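Local coordinates for protein acetylornithine aminotransferase (Aquifex aeolicus, PDB 2EH6) that catalyses the pyridoxal-phosphate-dependent transfer of an amino group from N(2)-acetyl-L-ornithine to 2-oxoglutarate, a step of arginine biosynthesis, at residues A[89-94]-A[249-254]; A[97-102]-A[236-241]. One frame throughout, in Å; residues are numbered along the deposited sequence.

Interaction 1: residues A[89-94]-A[249-254]; sequences VFFANS and IGAILA. With PLP (pyridoxal-5'-phosphate), chain C.
Val89 and Leu253 face each other across two antiparallel strands, CG2 of Val89 lying 3.9 Å from CG of Leu253. Because CG1 of Val89 is anti to the backbone N (chi1 173°), this methyl reaches Ala251 CB and also sits over the centre of the Phe91 ring, 3.7 Å above its plane. An alanine in place of Val89 would probably leave this ring face without its covering methyl and open a gap beside Leu253. In this tight half, Phe90 and Ile252 form a hydrogen-bonded pair, N to O 3.1 Å both ways.

Pairing loosens toward the cofactor. Ala92 N still bonds Gly250 O at 2.8 Å, although from above the carbonyl plane, but the return bond from Gly250 N to Ala92 O is weak. Beyond it Asn93 and Ile249 form no bond, and the chain turns to Ser94, whose CB lies 3.4 Å from O1P of PLP. The looser half is nonetheless buried. Helix 70-81 packs on Val89 and Phe91, helix 95-112 on Phe90, Ala92 and Ile252, while strand 250-255 continues the sheet to strand 236-239 and Val89 bonds through its backbone to the second subunit.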
loop_
_atom_site.group_PDB
_atom_site.type_symbol
_atom_site.label_atom_id
_atom_site.label_comp_id
_atom_site.label_asym_id
_atom_site.label_seq_id
_atom_site.Cartn_x
_atom_site.Cartn_y
_atom_site.Cartn_z
ATOM N N VAL A 89 5.281 14.100 9.107
ATOM C CA VAL A 89 5.175 13.021 8.134
ATOM C C VAL A 89 4.227 11.913 8.560
ATOM O O VAL A 89 4.092 11.623 9.748
ATOM C CB VAL A 89 6.583 12.382 7.900
ATOM C CG1 VAL A 89 6.473 11.140 7.005
ATOM C CG2 VAL A 89 7.523 13.403 7.298
ATOM N N PHE A 90 3.567 11.305 7.577
ATOM C CA PHE A 90 2.692 10.162 7.822
ATOM C C PHE A 90 3.233 9.103 6.875
ATOM O O PHE A 90 3.373 9.369 5.685
ATOM C CB PHE A 90 1.236 10.427 7.443
ATOM C CG PHE A 90 0.416 9.164 7.348
ATOM C CD1 PHE A 90 0.066 8.456 8.495
ATOM C CD2 PHE A 90 0.078 8.631 6.102
ATOM C CE1 PHE A 90 -0.601 7.231 8.409
ATOM C CE2 PHE A 90 -0.587 7.408 6.001
ATOM C CZ PHE A 90 -0.928 6.703 7.160
ATOM N N PHE A 91 3.523 7.914 7.395
ATOM C CA PHE A 91 4.076 6.839 6.563
ATOM C C PHE A 91 3.047 5.864 6.008
ATOM O O PHE A 91 2.209 5.350 6.740
ATOM C CB PHE A 91 5.131 6.061 7.352
ATOM C CG PHE A 91 6.410 6.819 7.555
ATOM C CD1 PHE A 91 7.286 7.025 6.492
ATOM C CD2 PHE A 91 6.734 7.345 8.803
ATOM C CE1 PHE A 91 8.470 7.750 6.663
ATOM C CE2 PHE A 91 7.917 8.071 8.990
ATOM C CZ PHE A 91 8.788 8.274 7.914
ATOM N N ALA A 92 3.127 5.612 4.703
ATOM C CA ALA A 92 2.221 4.686 4.036
ATOM C C ALA A 92 3.066 3.579 3.388
ATOM O O ALA A 92 4.244 3.423 3.722
ATOM C CB ALA A 92 1.398 5.424 2.980
ATOM N N ASN A 93 2.492 2.829 2.452
ATOM C CA ASN A 93 3.245 1.735 1.831
ATOM C C ASN A 93 3.439 1.875 0.341
ATOM O O ASN A 93 4.139 1.069 -0.269
ATOM C CB ASN A 93 2.538 0.408 2.094
ATOM C CG ASN A 93 2.369 0.132 3.559
ATOM O OD1 ASN A 93 3.315 -0.271 4.238
ATOM N ND2 ASN A 93 1.162 0.368 4.070
ATOM N N SER A 94 2.825 2.891 -0.247
ATOM C CA SER A 94 2.916 3.077 -1.684
ATOM C C SER A 94 2.649 4.510 -2.056
ATOM O O SER A 94 2.230 5.314 -1.220
ATOM C CB SER A 94 1.876 2.203 -2.384
ATOM O OG SER A 94 0.562 2.579 -1.971
ATOM N N ILE A 249 7.438 1.584 0.428
ATOM C CA ILE A 249 7.281 2.649 1.409
ATOM C C ILE A 249 6.643 3.846 0.727
ATOM O O ILE A 249 6.773 4.035 -0.481
ATOM C CB ILE A 249 8.651 3.061 2.022
ATOM C CG1 ILE A 249 8.439 4.037 3.187
ATOM C CG2 ILE A 249 9.533 3.693 0.950
ATOM C CD1 ILE A 249 9.721 4.343 3.985
ATOM N N GLY A 250 5.936 4.651 1.509
ATOM C CA GLY A 250 5.302 5.831 0.965
ATOM C C GLY A 250 5.152 6.820 2.103
ATOM O O GLY A 250 5.338 6.466 3.265
ATOM N N ALA A 251 4.835 8.063 1.779
ATOM C CA ALA A 251 4.649 9.054 2.825
ATOM C C ALA A 251 4.176 10.379 2.290
ATOM O O ALA A 251 4.323 10.686 1.103
ATOM C CB ALA A 251 5.956 9.264 3.588
ATOM N N ILE A 252 3.564 11.156 3.173
ATOM C CA ILE A 252 3.175 12.499 2.807
ATOM C C ILE A 252 3.872 13.346 3.857
ATOM O O ILE A 252 4.047 12.916 5.005
ATOM C CB ILE A 252 1.651 12.757 2.872
ATOM C CG1 ILE A 252 1.116 12.480 4.274
ATOM C CG2 ILE A 252 0.943 11.938 1.811
ATOM C CD1 ILE A 252 -0.313 12.995 4.472
ATOM N N LEU A 253 4.315 14.522 3.440
ATOM C CA LEU A 253 4.976 15.457 4.329
ATOM C C LEU A 253 4.125 16.703 4.175
ATOM O O LEU A 253 3.860 17.140 3.054
ATOM C CB LEU A 253 6.414 15.725 3.864
ATOM C CG LEU A 253 7.364 16.410 4.855
ATOM C CD1 LEU A 253 8.766 16.442 4.273
ATOM C CD2 LEU A 253 6.873 17.816 5.173
ATOM N N ALA A 254 3.675 17.256 5.295
ATOM C CA ALA A 254 2.826 18.442 5.268
ATOM C C ALA A 254 3.323 19.471 6.264
ATOM O O ALA A 254 3.752 19.125 7.364
ATOM C CB ALA A 254 1.380 18.057 5.597
HETATM N N1 PLP C . 1.945 9.138 -8.431
HETATM C C2 PLP C . 2.992 9.307 -9.261
HETATM C C2A PLP C . 3.398 10.693 -9.693
HETATM C C3 PLP C . 3.717 8.194 -9.731
HETATM O O3 PLP C . 4.781 8.363 -10.573
HETATM C C4 PLP C . 3.318 6.882 -9.309
HETATM C C4A PLP C . 4.089 5.712 -9.793
HETATM C C5 PLP C . 2.178 6.751 -8.417
HETATM C C6 PLP C . 1.525 7.922 -8.006
HETATM C C5A PLP C . 1.701 5.389 -7.939
HETATM O O4P PLP C . 2.611 4.886 -6.959
HETATM P P PLP C . 2.106 3.427 -6.460
HETATM O O1P PLP C . 3.069 2.934 -5.449
HETATM O O2P PLP C . 0.652 3.495 -5.807
HETATM O O3P PLP C . 2.071 2.422 -7.717
#

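Interaction 2: residues A[97-102]-A[236-241]; sequences ESVEAA and VIALAK. With PLP (pyridoxal-5'-phosphate), chain C.
Ala238 offers its CB to two neighbouring residues of segment 97-102, part of helix 95-112, standing 4.0 Å from Ser98 CB and 4.1 Å from Val99 CG2. One helical turn after Ser98, Ala102 CB meets Val236 CG1 at 4.0 Å; CG1 is anti to the backbone N (chi1 -173°), which carries the methyl up to the helix. Small side chains thus let helix and strand, antiparallel at 164°, run with their axes 7.6 Å apart at closest approach.

The hydroxyl of Ser98 is the polar exception. Its OG comes to 3.2 Å from Leu239 O without a hydrogen bond between them; it bonds Ser94 O, one turn back, instead. No hydrogen bond therefore links the two segments, and the contact rests on packing.

Farther along the chain, Lys241 turns to the cofactor instead of the helix. Its chain is extended through CE and then bends at chi4 (82°), turning NZ onto C4A of PLP, to which it is joined at 1.4 Å, consistent with the internal aldimine of this enzyme class. Val214 of the same chain and Thr270 of the second subunit pack against this lysine. Helix 95-112 lies over the central sheet of the class-III aminotransferase fold, where strand 236-239 is flanked by the antiparallel strand 250-255 and the parallel strand 208-212; Ala102 also reaches Ile210, and Val99 touches Asp212.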
loop_
_atom_site.group_PDB
_atom_site.type_symbol
_atom_site.label_atom_id
_atom_site.label_comp_id
_atom_site.label_asym_id
_atom_site.label_seq_id
_atom_site.Cartn_x
_atom_site.Cartn_y
_atom_site.Cartn_z
ATOM N N GLU A 97 -1.202 5.134 -1.837
ATOM C CA GLU A 97 -1.677 5.325 -0.468
ATOM C C GLU A 97 -1.279 6.715 0.020
ATOM O O GLU A 97 -1.979 7.326 0.831
ATOM C CB GLU A 97 -1.085 4.292 0.493
ATOM C CG GLU A 97 -1.587 2.871 0.306
ATOM C CD GLU A 97 -1.295 2.007 1.513
ATOM O OE1 GLU A 97 -0.334 2.311 2.254
ATOM O OE2 GLU A 97 -2.022 1.020 1.725
ATOM N N SER A 98 -0.145 7.204 -0.471
ATOM C CA SER A 98 0.346 8.523 -0.086
ATOM C C SER A 98 -0.546 9.630 -0.637
ATOM O O SER A 98 -0.934 10.536 0.091
ATOM C CB SER A 98 1.786 8.712 -0.570
ATOM O OG SER A 98 2.637 7.773 0.062
ATOM N N VAL A 99 -0.875 9.560 -1.922
ATOM C CA VAL A 99 -1.741 10.572 -2.508
ATOM C C VAL A 99 -3.097 10.533 -1.801
ATOM O O VAL A 99 -3.701 11.575 -1.541
ATOM C CB VAL A 99 -1.905 10.346 -4.024
ATOM C CG1 VAL A 99 -3.051 11.189 -4.570
ATOM C CG2 VAL A 99 -0.603 10.718 -4.733
ATOM N N GLU A 100 -3.564 9.332 -1.471
ATOM C CA GLU A 100 -4.838 9.184 -0.777
ATOM C C GLU A 100 -4.794 9.928 0.564
ATOM O O GLU A 100 -5.750 10.620 0.935
ATOM C CB GLU A 100 -5.146 7.703 -0.525
ATOM C CG GLU A 100 -5.426 6.870 -1.774
ATOM C CD GLU A 100 -6.900 6.839 -2.159
ATOM O OE1 GLU A 100 -7.738 7.379 -1.407
ATOM O OE2 GLU A 100 -7.227 6.255 -3.213
ATOM N N ALA A 101 -3.688 9.775 1.292
ATOM C CA ALA A 101 -3.527 10.435 2.590
ATOM C C ALA A 101 -3.534 11.952 2.421
ATOM O O ALA A 101 -4.073 12.669 3.263
ATOM C CB ALA A 101 -2.222 9.993 3.256
ATOM N N ALA A 102 -2.932 12.432 1.336
ATOM C CA ALA A 102 -2.874 13.866 1.064
ATOM C C ALA A 102 -4.263 14.444 0.799
ATOM O O ALA A 102 -4.611 15.501 1.330
ATOM C CB ALA A 102 -1.964 14.143 -0.129
ATOM N N VAL A 236 1.595 20.281 0.999
ATOM C CA VAL A 236 1.733 18.836 1.162
ATOM C C VAL A 236 2.424 18.218 -0.051
ATOM O O VAL A 236 2.206 18.644 -1.184
ATOM C CB VAL A 236 0.355 18.136 1.299
ATOM C CG1 VAL A 236 0.554 16.655 1.633
ATOM C CG2 VAL A 236 -0.488 18.810 2.372
ATOM N N ILE A 237 3.277 17.226 0.188
ATOM C CA ILE A 237 3.912 16.520 -0.922
ATOM C C ILE A 237 3.766 15.026 -0.644
ATOM O O ILE A 237 3.665 14.615 0.513
ATOM C CB ILE A 237 5.416 16.870 -1.086
ATOM C CG1 ILE A 237 6.203 16.458 0.156
ATOM C CG2 ILE A 237 5.570 18.368 -1.372
ATOM C CD1 ILE A 237 7.708 16.595 -0.014
ATOM N N ALA A 238 3.726 14.227 -1.705
ATOM C CA ALA A 238 3.604 12.779 -1.568
ATOM C C ALA A 238 4.905 12.163 -2.067
ATOM O O ALA A 238 5.465 12.613 -3.064
ATOM C CB ALA A 238 2.418 12.267 -2.390
ATOM N N LEU A 239 5.382 11.140 -1.367
ATOM C CA LEU A 239 6.632 10.478 -1.730
ATOM C C LEU A 239 6.465 8.971 -1.698
ATOM O O LEU A 239 5.610 8.457 -0.987
ATOM C CB LEU A 239 7.737 10.857 -0.739
ATOM C CG LEU A 239 8.138 12.326 -0.602
ATOM C CD1 LEU A 239 8.907 12.507 0.695
ATOM C CD2 LEU A 239 8.971 12.767 -1.806
ATOM N N ALA A 240 7.302 8.274 -2.462
ATOM C CA ALA A 240 7.297 6.816 -2.497
ATOM C C ALA A 240 8.386 6.335 -3.447
ATOM O O ALA A 240 9.433 6.968 -3.576
ATOM C CB ALA A 240 5.931 6.288 -2.936
ATOM N N LYS A 241 8.131 5.219 -4.116
ATOM C CA LYS A 241 9.087 4.642 -5.046
ATOM C C LYS A 241 10.538 4.667 -4.546
ATOM O O LYS A 241 10.890 3.944 -3.607
ATOM C CB LYS A 241 8.972 5.333 -6.412
ATOM C CG LYS A 241 7.646 5.028 -7.132
ATOM C CD LYS A 241 7.708 5.321 -8.626
ATOM C CE LYS A 241 6.486 4.748 -9.370
ATOM N NZ LYS A 241 5.343 5.680 -9.223
HETATM N N1 PLP C . 1.945 9.138 -8.431
HETATM C C2 PLP C . 2.992 9.307 -9.261
HETATM C C2A PLP C . 3.398 10.693 -9.693
HETATM C C3 PLP C . 3.717 8.194 -9.731
HETATM O O3 PLP C . 4.781 8.363 -10.573
HETATM C C4 PLP C . 3.318 6.882 -9.309
HETATM C C4A PLP C . 4.089 5.712 -9.793
HETATM C C5 PLP C . 2.178 6.751 -8.417
HETATM C C6 PLP C . 1.525 7.922 -8.006
HETATM C C5A PLP C . 1.701 5.389 -7.939
HETATM O O4P PLP C . 2.611 4.886 -6.959
HETATM P P PLP C . 2.106 3.427 -6.460
HETATM O O1P PLP C . 3.069 2.934 -5.449
HETATM O O2P PLP C . 0.652 3.495 -5.807
HETATM O O3P PLP C . 2.071 2.422 -7.717
#

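In the fold
Interactions 1 and 2, whose centres are about 6 Å apart, meet in one core: interaction 1 pairs the outermost strand of the sheet within this chain with its neighbour, and interaction 2 packs a helix on the next strand. Strands 250-255 and 236-239 are neighbours, probably hydrogen-bonded from Leu239 N to Ala251 O (2.7 Å) and from Ile237 N to Leu253 O (2.9 Å). The other partners follow one another, strand 87-92 leading through Ser94 into helix 95-112. Both contacts end at the cofactor: at this turn Gly95 N and Thr96 N hydrogen-bond PLP, while segment 236-241 supplies the lysine that carries it. Thr270 of the second subunit hydrogen-bonds PLP, placing the site at the dimer interface.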